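Local coordinates for protein xylosidase (Xanthomonas axonopodis pv. citri, PDB 6XN2) that probably hydrolyses beta-1,4-linked xylooligosaccharides as a family 43 glycoside hydrolase with a five-bladed beta-propeller fold, at residues T277-Y282 with F292-V297; P301-T306 with Y354-D359. All coordinates share one frame; numbering follows the deposited sequence.

Contact 1 of 2, residues T277-Y282 with F292-V297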
ATOM      1  N   THR A 277      -8.536  13.471  -1.422  1.00 28.39           N
ATOM      2  CA  THR A 277      -9.772  13.233  -2.097  1.00 29.37           C
ATOM      3  C   THR A 277     -10.271  11.823  -1.805  1.00 31.29           C
ATOM      4  O   THR A 277     -11.221  11.383  -2.338  1.00 27.81           O
ATOM      5  CB  THR A 277      -9.737  13.537  -3.572  1.00 32.39           C
ATOM      6  OG1 THR A 277      -8.686  12.820  -4.171  1.00 27.40           O
ATOM      7  CG2 THR A 277      -9.539  14.996  -3.769  1.00 25.12           C
ATOM      8  N   HIS A 278      -9.543  11.141  -0.967  1.00 27.91           N
ATOM      9  CA  HIS A 278      -9.939   9.865  -0.442  1.00 27.11           C
ATOM     10  C   HIS A 278     -10.299   8.689  -1.286  1.00 30.10           C
ATOM     11  O   HIS A 278     -11.061   7.887  -0.858  1.00 28.96           O
ATOM     12  CB  HIS A 278     -11.016  10.093   0.608  1.00 29.34           C
ATOM     13  CG  HIS A 278     -10.670  11.159   1.578  1.00 28.21           C
ATOM     14  ND1 HIS A 278     -10.083  10.916   2.788  1.00 28.77           N
ATOM     15  CD2 HIS A 278     -10.789  12.492   1.487  1.00 32.09           C
ATOM     16  CE1 HIS A 278      -9.893  12.055   3.409  1.00 29.59           C
ATOM     17  NE2 HIS A 278     -10.307  13.020   2.639  1.00 28.56           N
ATOM     18  N   ARG A 279      -9.718   8.565  -2.458  1.00 24.81           N
ATOM     19  CA  ARG A 279      -9.975   7.420  -3.259  1.00 29.36           C
ATOM     20  C   ARG A 279      -8.795   6.585  -3.589  1.00 28.73           C
ATOM     21  O   ARG A 279      -7.708   7.007  -3.483  1.00 25.47           O
ATOM     22  CB  ARG A 279     -10.527   7.790  -4.600  1.00 31.97           C
ATOM     23  CG  ARG A 279     -11.173   9.123  -4.701  1.00 38.82           C
ATOM     24  CD  ARG A 279     -11.012   9.562  -6.127  1.00 53.15           C
ATOM     25  NE  ARG A 279     -11.452  10.892  -6.304  1.00 55.75           N
ATOM     26  CZ  ARG A 279     -11.678  11.457  -7.463  1.00 65.61           C
ATOM     27  NH1 ARG A 279     -11.492  10.807  -8.584  1.00 57.71           N
ATOM     28  NH2 ARG A 279     -12.103  12.702  -7.481  1.00 77.66           N
ATOM     29  N   ILE A 280      -9.084   5.369  -3.989  1.00 25.58           N
ATOM     30  CA  ILE A 280      -8.084   4.531  -4.528  1.00 26.99           C
ATOM     31  C   ILE A 280      -8.367   4.637  -6.008  1.00 30.48           C
ATOM     32  O   ILE A 280      -9.421   4.333  -6.444  1.00 29.50           O
ATOM     33  CB  ILE A 280      -8.150   3.067  -4.130  1.00 25.95           C
ATOM     34  CG1 ILE A 280      -8.049   2.908  -2.638  1.00 30.00           C
ATOM     35  CG2 ILE A 280      -6.987   2.349  -4.750  1.00 24.25           C
ATOM     36  CD1 ILE A 280      -6.793   3.437  -2.054  1.00 25.42           C
ATOM     37  N   CYS A 281      -7.421   5.148  -6.758  1.00 27.73           N
ATOM     38  CA  CYS A 281      -7.543   5.266  -8.197  1.00 25.59           C
ATOM     39  C   CYS A 281      -6.635   4.272  -8.892  1.00 27.63           C
ATOM     40  O   CYS A 281      -5.826   3.731  -8.287  1.00 27.50           O
ATOM     41  CB  CYS A 281      -7.152   6.652  -8.630  1.00 25.45           C
ATOM     42  SG  CYS A 281      -8.375   7.900  -8.260  1.00 29.63           S
ATOM     43  N   TYR A 282      -6.813   4.011 -10.160  1.00 29.92           N
ATOM     44  CA  TYR A 282      -5.894   3.131 -10.852  1.00 28.22           C
ATOM     45  C   TYR A 282      -5.595   3.634 -12.254  1.00 32.78           C
ATOM     46  O   TYR A 282      -6.342   4.432 -12.831  1.00 27.26           O
ATOM     47  CB  TYR A 282      -6.425   1.685 -10.889  1.00 28.65           C
ATOM     48  CG  TYR A 282      -7.530   1.424 -11.889  1.00 32.06           C
ATOM     49  CD1 TYR A 282      -8.819   1.900 -11.669  1.00 30.63           C
ATOM     50  CD2 TYR A 282      -7.293   0.678 -13.035  1.00 31.06           C
ATOM     51  CE1 TYR A 282      -9.834   1.656 -12.576  1.00 32.75           C
ATOM     52  CE2 TYR A 282      -8.300   0.431 -13.949  1.00 32.42           C
ATOM     53  CZ  TYR A 282      -9.569   0.918 -13.714  1.00 36.09           C
ATOM     54  OH  TYR A 282     -10.580   0.682 -14.620  1.00 36.14           O
ATOM     55  N   PHE A 292       1.848   5.142 -16.839  1.00 28.53           N
ATOM     56  CA  PHE A 292       0.518   4.594 -16.607  1.00 27.75           C
ATOM     57  C   PHE A 292      -0.562   5.600 -16.965  1.00 32.14           C
ATOM     58  O   PHE A 292      -0.539   6.732 -16.487  1.00 32.54           O
ATOM     59  CB  PHE A 292       0.354   4.180 -15.142  1.00 28.21           C
ATOM     60  CG  PHE A 292       1.160   2.976 -14.755  1.00 29.58           C
ATOM     61  CD1 PHE A 292       2.482   3.109 -14.363  1.00 28.96           C
ATOM     62  CD2 PHE A 292       0.594   1.708 -14.781  1.00 29.38           C
ATOM     63  CE1 PHE A 292       3.228   1.990 -14.011  1.00 29.00           C
ATOM     64  CE2 PHE A 292       1.332   0.595 -14.435  1.00 28.52           C
ATOM     65  CZ  PHE A 292       2.647   0.734 -14.048  1.00 29.01           C
ATOM     66  N   THR A 293      -1.526   5.168 -17.765  1.00 29.85           N
ATOM     67  CA  THR A 293      -2.647   6.069 -18.125  1.00 31.59           C
ATOM     68  C   THR A 293      -3.805   5.907 -17.141  1.00 32.70           C
ATOM     69  O   THR A 293      -4.310   4.831 -17.010  1.00 29.33           O
ATOM     70  CB  THR A 293      -3.164   5.829 -19.537  1.00 36.94           C
ATOM     71  OG1 THR A 293      -2.095   6.028 -20.452  1.00 35.38           O
ATOM     72  CG2 THR A 293      -4.296   6.762 -19.879  1.00 36.22           C
ATOM     73  N   TYR A 294      -4.206   6.998 -16.518  1.00 29.72           N
ATOM     74  CA  TYR A 294      -5.303   7.016 -15.574  1.00 33.09           C
ATOM     75  C   TYR A 294      -6.552   6.397 -16.129  1.00 31.82           C
ATOM     76  O   TYR A 294      -6.924   6.673 -17.222  1.00 31.56           O
ATOM     77  CB  TYR A 294      -5.632   8.445 -15.160  1.00 29.18           C
ATOM     78  CG  TYR A 294      -6.785   8.562 -14.189  1.00 31.21           C
ATOM     79  CD1 TYR A 294      -6.595   8.417 -12.862  1.00 29.71           C
ATOM     80  CD2 TYR A 294      -8.045   8.790 -14.625  1.00 31.47           C
ATOM     81  CE1 TYR A 294      -7.619   8.517 -11.980  1.00 32.04           C
ATOM     82  CE2 TYR A 294      -9.081   8.875 -13.755  1.00 31.25           C
ATOM     83  CZ  TYR A 294      -8.855   8.742 -12.428  1.00 33.80           C
ATOM     84  OH  TYR A 294      -9.865   8.834 -11.559  1.00 32.80           O
ATOM     85  N   GLN A 295      -7.196   5.554 -15.348  1.00 29.98           N
ATOM     86  CA  GLN A 295      -8.426   4.908 -15.780  1.00 29.38           C
ATOM     87  C   GLN A 295      -9.630   5.415 -14.992  1.00 31.66           C
ATOM     88  O   GLN A 295     -10.597   5.884 -15.578  1.00 30.63           O
ATOM     89  CB  GLN A 295      -8.311   3.392 -15.649  1.00 31.07           C
ATOM     90  CG  GLN A 295      -7.242   2.772 -16.539  1.00 33.21           C
ATOM     91  CD  GLN A 295      -7.501   3.014 -18.012  1.00 35.88           C
ATOM     92  OE1 GLN A 295      -8.597   2.762 -18.510  1.00 39.76           O
ATOM     93  NE2 GLN A 295      -6.491   3.512 -18.718  1.00 37.02           N
ATOM     94  N   GLY A 296      -9.572   5.340 -13.665  1.00 32.48           N
ATOM     95  CA  GLY A 296     -10.685   5.796 -12.851  1.00 33.81           C
ATOM     96  C   GLY A 296     -10.546   5.481 -11.375  1.00 34.37           C
ATOM     97  O   GLY A 296      -9.455   5.141 -10.907  1.00 27.47           O
ATOM     98  N   VAL A 297     -11.635   5.568 -10.635  1.00 30.05           N
ATOM     99  CA  VAL A 297     -11.684   5.309  -9.223  1.00 29.74           C
ATOM    100  C   VAL A 297     -11.989   3.856  -8.969  1.00 35.50           C
ATOM    101  O   VAL A 297     -12.907   3.319  -9.489  1.00 30.99           O
ATOM    102  CB  VAL A 297     -12.769   6.152  -8.553  1.00 33.98           C
ATOM    103  CG1 VAL A 297     -12.891   5.843  -7.103  1.00 34.66           C
ATOM    104  CG2 VAL A 297     -12.530   7.619  -8.753  1.00 35.20           C
TER
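The carbonyl oxygen of Y282 takes two amide N-H groups from the facing strand: Q295 N at 2.9 Å from Y282 O, and G296 N more weakly at 3.5 Å from the same oxygen. In return Y282 N donates to G296 O over 3.0 Å. With both Q295 and G296 opposite Y282, the strand carries a classic beta bulge. Y282 CG lies between its own backbone N and carbonyl carbon (chi1 76°), which turns the ring back over the bulged strand, where Q295 CB sits over one ring face, 3.6 Å from the Y282 ring centroid, in a CH-pi contact. The Y282 hydroxyl is hydrogen-bonded to I350 N. The Q295 chain then bends, and its NE2 donates to T293 O within its own strand. On the other side of the sheet, C281 SG meets the Y294 ring at its edge, in plane, 3.8 Å from Y294 CE1; the same ring makes a cation-pi contact with R253. Next to C281 the extended R279 chain crosses V297 at about a right angle, with R279 NH1 lying 3.4 Å from V297 CG2. Strands 280-285 and 292-299 thus form an antiparallel beta hairpin, part of one blade of the family 43 beta-propeller.

Contact 2 of 2, residues P301-T306 with Y354-D359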
ATOM      1  N   PRO A 301     -14.525   6.691  -1.122  1.00 30.80           N
ATOM      2  CA  PRO A 301     -14.038   7.050   0.193  1.00 28.72           C
ATOM      3  C   PRO A 301     -14.450   6.179   1.342  1.00 28.19           C
ATOM      4  O   PRO A 301     -15.557   5.785   1.418  1.00 28.96           O
ATOM      5  CB  PRO A 301     -14.553   8.468   0.365  1.00 28.04           C
ATOM      6  CG  PRO A 301     -14.679   8.987  -0.999  1.00 27.70           C
ATOM      7  CD  PRO A 301     -15.099   7.838  -1.825  1.00 31.21           C
ATOM      8  N   VAL A 302     -13.515   5.908   2.219  1.00 27.71           N
ATOM      9  CA  VAL A 302     -13.764   5.111   3.412  1.00 25.55           C
ATOM     10  C   VAL A 302     -13.851   6.004   4.646  1.00 29.03           C
ATOM     11  O   VAL A 302     -13.444   7.168   4.599  1.00 26.81           O
ATOM     12  CB  VAL A 302     -12.657   4.066   3.630  1.00 27.57           C
ATOM     13  CG1 VAL A 302     -12.671   3.021   2.511  1.00 27.64           C
ATOM     14  CG2 VAL A 302     -11.295   4.755   3.704  1.00 28.83           C
ATOM     15  N   VAL A 303     -14.331   5.458   5.751  1.00 24.99           N
ATOM     16  CA  VAL A 303     -14.393   6.165   7.011  1.00 26.85           C
ATOM     17  C   VAL A 303     -12.975   6.274   7.534  1.00 31.42           C
ATOM     18  O   VAL A 303     -12.247   5.330   7.504  1.00 27.79           O
ATOM     19  CB  VAL A 303     -15.297   5.441   8.024  1.00 30.54           C
ATOM     20  CG1 VAL A 303     -15.102   5.969   9.412  1.00 32.08           C
ATOM     21  CG2 VAL A 303     -16.734   5.576   7.629  1.00 27.49           C
ATOM     22  N   GLY A 304     -12.591   7.450   7.998  1.00 30.03           N
ATOM     23  CA  GLY A 304     -11.242   7.675   8.441  1.00 30.77           C
ATOM     24  C   GLY A 304     -10.518   8.421   7.343  1.00 27.46           C
ATOM     25  O   GLY A 304     -10.761   8.193   6.221  1.00 30.83           O
ATOM     26  N   TRP A 305      -9.584   9.269   7.683  1.00 30.34           N
ATOM     27  CA  TRP A 305      -8.967  10.096   6.649  1.00 29.07           C
ATOM     28  C   TRP A 305      -8.206   9.257   5.627  1.00 27.53           C
ATOM     29  O   TRP A 305      -8.350   9.463   4.423  1.00 29.12           O
ATOM     30  CB  TRP A 305      -8.029  11.130   7.265  1.00 28.76           C
ATOM     31  CG  TRP A 305      -7.681  12.252   6.326  1.00 29.66           C
ATOM     32  CD1 TRP A 305      -8.295  13.474   6.245  1.00 30.89           C
ATOM     33  CD2 TRP A 305      -6.640  12.263   5.334  1.00 28.14           C
ATOM     34  NE1 TRP A 305      -7.706  14.236   5.271  1.00 31.28           N
ATOM     35  CE2 TRP A 305      -6.687  13.519   4.696  1.00 29.74           C
ATOM     36  CE3 TRP A 305      -5.677  11.332   4.923  1.00 29.80           C
ATOM     37  CZ2 TRP A 305      -5.805  13.873   3.672  1.00 31.94           C
ATOM     38  CZ3 TRP A 305      -4.799  11.683   3.901  1.00 30.60           C
ATOM     39  CH2 TRP A 305      -4.872  12.943   3.287  1.00 29.61           C
ATOM     40  N   THR A 306      -7.412   8.307   6.105  1.00 26.59           N
ATOM     41  CA  THR A 306      -6.561   7.529   5.210  1.00 27.61           C
ATOM     42  C   THR A 306      -7.319   6.432   4.469  1.00 29.67           C
ATOM     43  O   THR A 306      -8.382   5.975   4.898  1.00 25.86           O
ATOM     44  CB  THR A 306      -5.375   6.881   5.965  1.00 23.29           C
ATOM     45  OG1 THR A 306      -5.822   5.740   6.711  1.00 26.82           O
ATOM     46  CG2 THR A 306      -4.720   7.888   6.894  1.00 27.90           C
ATOM     47  N   TYR A 354     -17.829   0.461  -3.731  1.00 33.62           N
ATOM     48  CA  TYR A 354     -18.390   1.396  -2.784  1.00 30.41           C
ATOM     49  C   TYR A 354     -18.458   0.650  -1.481  1.00 30.34           C
ATOM     50  O   TYR A 354     -19.258  -0.201  -1.332  1.00 32.83           O
ATOM     51  CB  TYR A 354     -19.750   1.879  -3.282  1.00 32.14           C
ATOM     52  CG  TYR A 354     -19.655   2.748  -4.506  1.00 31.39           C
ATOM     53  CD1 TYR A 354     -19.652   2.213  -5.738  1.00 34.63           C
ATOM     54  CD2 TYR A 354     -19.512   4.096  -4.409  1.00 34.15           C
ATOM     55  CE1 TYR A 354     -19.526   2.994  -6.854  1.00 37.59           C
ATOM     56  CE2 TYR A 354     -19.392   4.882  -5.521  1.00 30.49           C
ATOM     57  CZ  TYR A 354     -19.398   4.314  -6.739  1.00 34.68           C
ATOM     58  OH  TYR A 354     -19.290   5.058  -7.859  1.00 37.31           O
ATOM     59  N   PRO A 355     -17.624   1.024  -0.528  1.00 26.41           N
ATOM     60  CA  PRO A 355     -17.432   0.266   0.715  1.00 30.58           C
ATOM     61  C   PRO A 355     -18.628   0.297   1.671  1.00 30.17           C
ATOM     62  O   PRO A 355     -18.657  -0.507   2.596  1.00 29.31           O
ATOM     63  CB  PRO A 355     -16.213   0.944   1.354  1.00 30.74           C
ATOM     64  CG  PRO A 355     -16.179   2.316   0.768  1.00 31.09           C
ATOM     65  CD  PRO A 355     -16.707   2.175  -0.628  1.00 31.70           C
ATOM     66  N   TYR A 356     -19.580   1.203   1.465  1.00 31.52           N
ATOM     67  CA  TYR A 356     -20.773   1.253   2.308  1.00 29.83           C
ATOM     68  C   TYR A 356     -22.017   1.222   1.435  1.00 31.42           C
ATOM     69  O   TYR A 356     -23.100   1.574   1.882  1.00 28.99           O
ATOM     70  CB  TYR A 356     -20.744   2.498   3.210  1.00 27.48           C
ATOM     71  CG  TYR A 356     -19.376   2.658   3.819  1.00 32.68           C
ATOM     72  CD1 TYR A 356     -18.948   1.809   4.836  1.00 28.39           C
ATOM     73  CD2 TYR A 356     -18.484   3.609   3.334  1.00 29.92           C
ATOM     74  CE1 TYR A 356     -17.680   1.919   5.372  1.00 32.51           C
ATOM     75  CE2 TYR A 356     -17.209   3.720   3.862  1.00 30.98           C
ATOM     76  CZ  TYR A 356     -16.816   2.877   4.878  1.00 27.18           C
ATOM     77  OH  TYR A 356     -15.548   2.983   5.403  1.00 27.61           O
ATOM     78  N   GLY A 357     -21.854   0.754   0.200  1.00 33.04           N
ATOM     79  CA  GLY A 357     -22.930   0.760  -0.777  1.00 33.66           C
ATOM     80  C   GLY A 357     -22.870   1.999  -1.656  1.00 37.95           C
ATOM     81  O   GLY A 357     -22.406   3.065  -1.229  1.00 32.23           O
ATOM     82  N   GLU A 358     -23.334   1.874  -2.895  1.00 37.64           N
ATOM     83  CA  GLU A 358     -23.269   3.007  -3.810  1.00 44.57           C
ATOM     84  C   GLU A 358     -24.256   4.095  -3.389  1.00 44.91           C
ATOM     85  O   GLU A 358     -24.048   5.270  -3.677  1.00 49.72           O
ATOM     86  CB  GLU A 358     -23.535   2.567  -5.253  1.00 46.80           C
ATOM     87  CG  GLU A 358     -23.525   3.733  -6.241  1.00 58.97           C
ATOM     88  CD  GLU A 358     -23.498   3.294  -7.695  1.00 67.40           C
ATOM     89  OE1 GLU A 358     -23.239   2.098  -7.957  1.00 73.45           O
ATOM     90  OE2 GLU A 358     -23.728   4.149  -8.574  1.00 69.05           O
ATOM     91  N   ASP A 359     -25.314   3.705  -2.686  1.00 46.68           N
ATOM     92  CA  ASP A 359     -26.344   4.654  -2.264  1.00 50.67           C
ATOM     93  C   ASP A 359     -25.959   5.411  -0.998  1.00 47.59           C
ATOM     94  O   ASP A 359     -26.675   6.311  -0.566  1.00 44.79           O
ATOM     95  CB  ASP A 359     -27.679   3.940  -2.039  1.00 53.84           C
ATOM     96  CG  ASP A 359     -28.300   3.436  -3.330  1.00 67.04           C
ATOM     97  OD1 ASP A 359     -27.857   3.871  -4.418  1.00 66.15           O
ATOM     98  OD2 ASP A 359     -29.236   2.610  -3.256  1.00 74.85           O
TER
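Y356 lays the outer end of its ring against the backbone of V302 and V303. V302 CA meets the ring at its edge, in plane, 3.7 Å from Y356 CE2, and P301 O also lies near the ring plane, 3.6 Å from that carbon. The hydroxyl goes further: V303 N donates to Y356 OH over 2.8 Å with a nearly straight N-H...O angle of 167°. The same oxygen is hydrogen-bonded to D324 OD2, so two polar partners from different parts of the chain fix the end of this buried side chain. The aliphatic groups close in round it. V303 CG2, turned anti to its own carbonyl carbon, packs 3.9 Å from Y356 CZ, and the V302 side chain crosses the tyrosine at about a right angle. P355 CB lies over one face of the Y356 ring, offset toward the rim, while P355 CG reaches V302 CG1 at 4.0 Å and P301 O at 3.6 Å. The CG of Y356 stands anti to the carbonyl carbon (chi1 -45°), which sends the ring from the turn toward 301-306. That turn is a type I beta turn from Y354 to G357, closed by G357 N donating to Y354 O, with P355 and Y356 at its two central positions. Neither segment is a regular strand here; a loop that follows strand 292-299 meets the C-terminal tail. V303 packs on L30 and L33 of helix 29-36, and Y356 touches L33 as well, while V302 and P355 rest on Y322 of strand 317-324, placing the contact between the N-terminal helix and that strand.

In the fold
Contact 1 joins neighbouring strands of one hairpin, whereas contact 2 brings together a loop and a C-terminal turn far apart in sequence. Their chemistry differs accordingly: main-chain hydrogen bonds, with side-chain contacts on both faces of the sheet, join 277-282 with 292-297, while a tyrosine hydroxyl and small apolar side chains carry 301-306 with 354-359. Contact 1 is partly buried and the more extensive; contact 2 lies somewhat farther from the centre of the chain, yet most of its touching residues are buried. The two follow in series, strand 292-299 running on into loop 301-306, and they meet directly where H278 ND1 lies 2.8 Å from W305 O, a probable hydrogen bond, with P301 packing on H278 nearby.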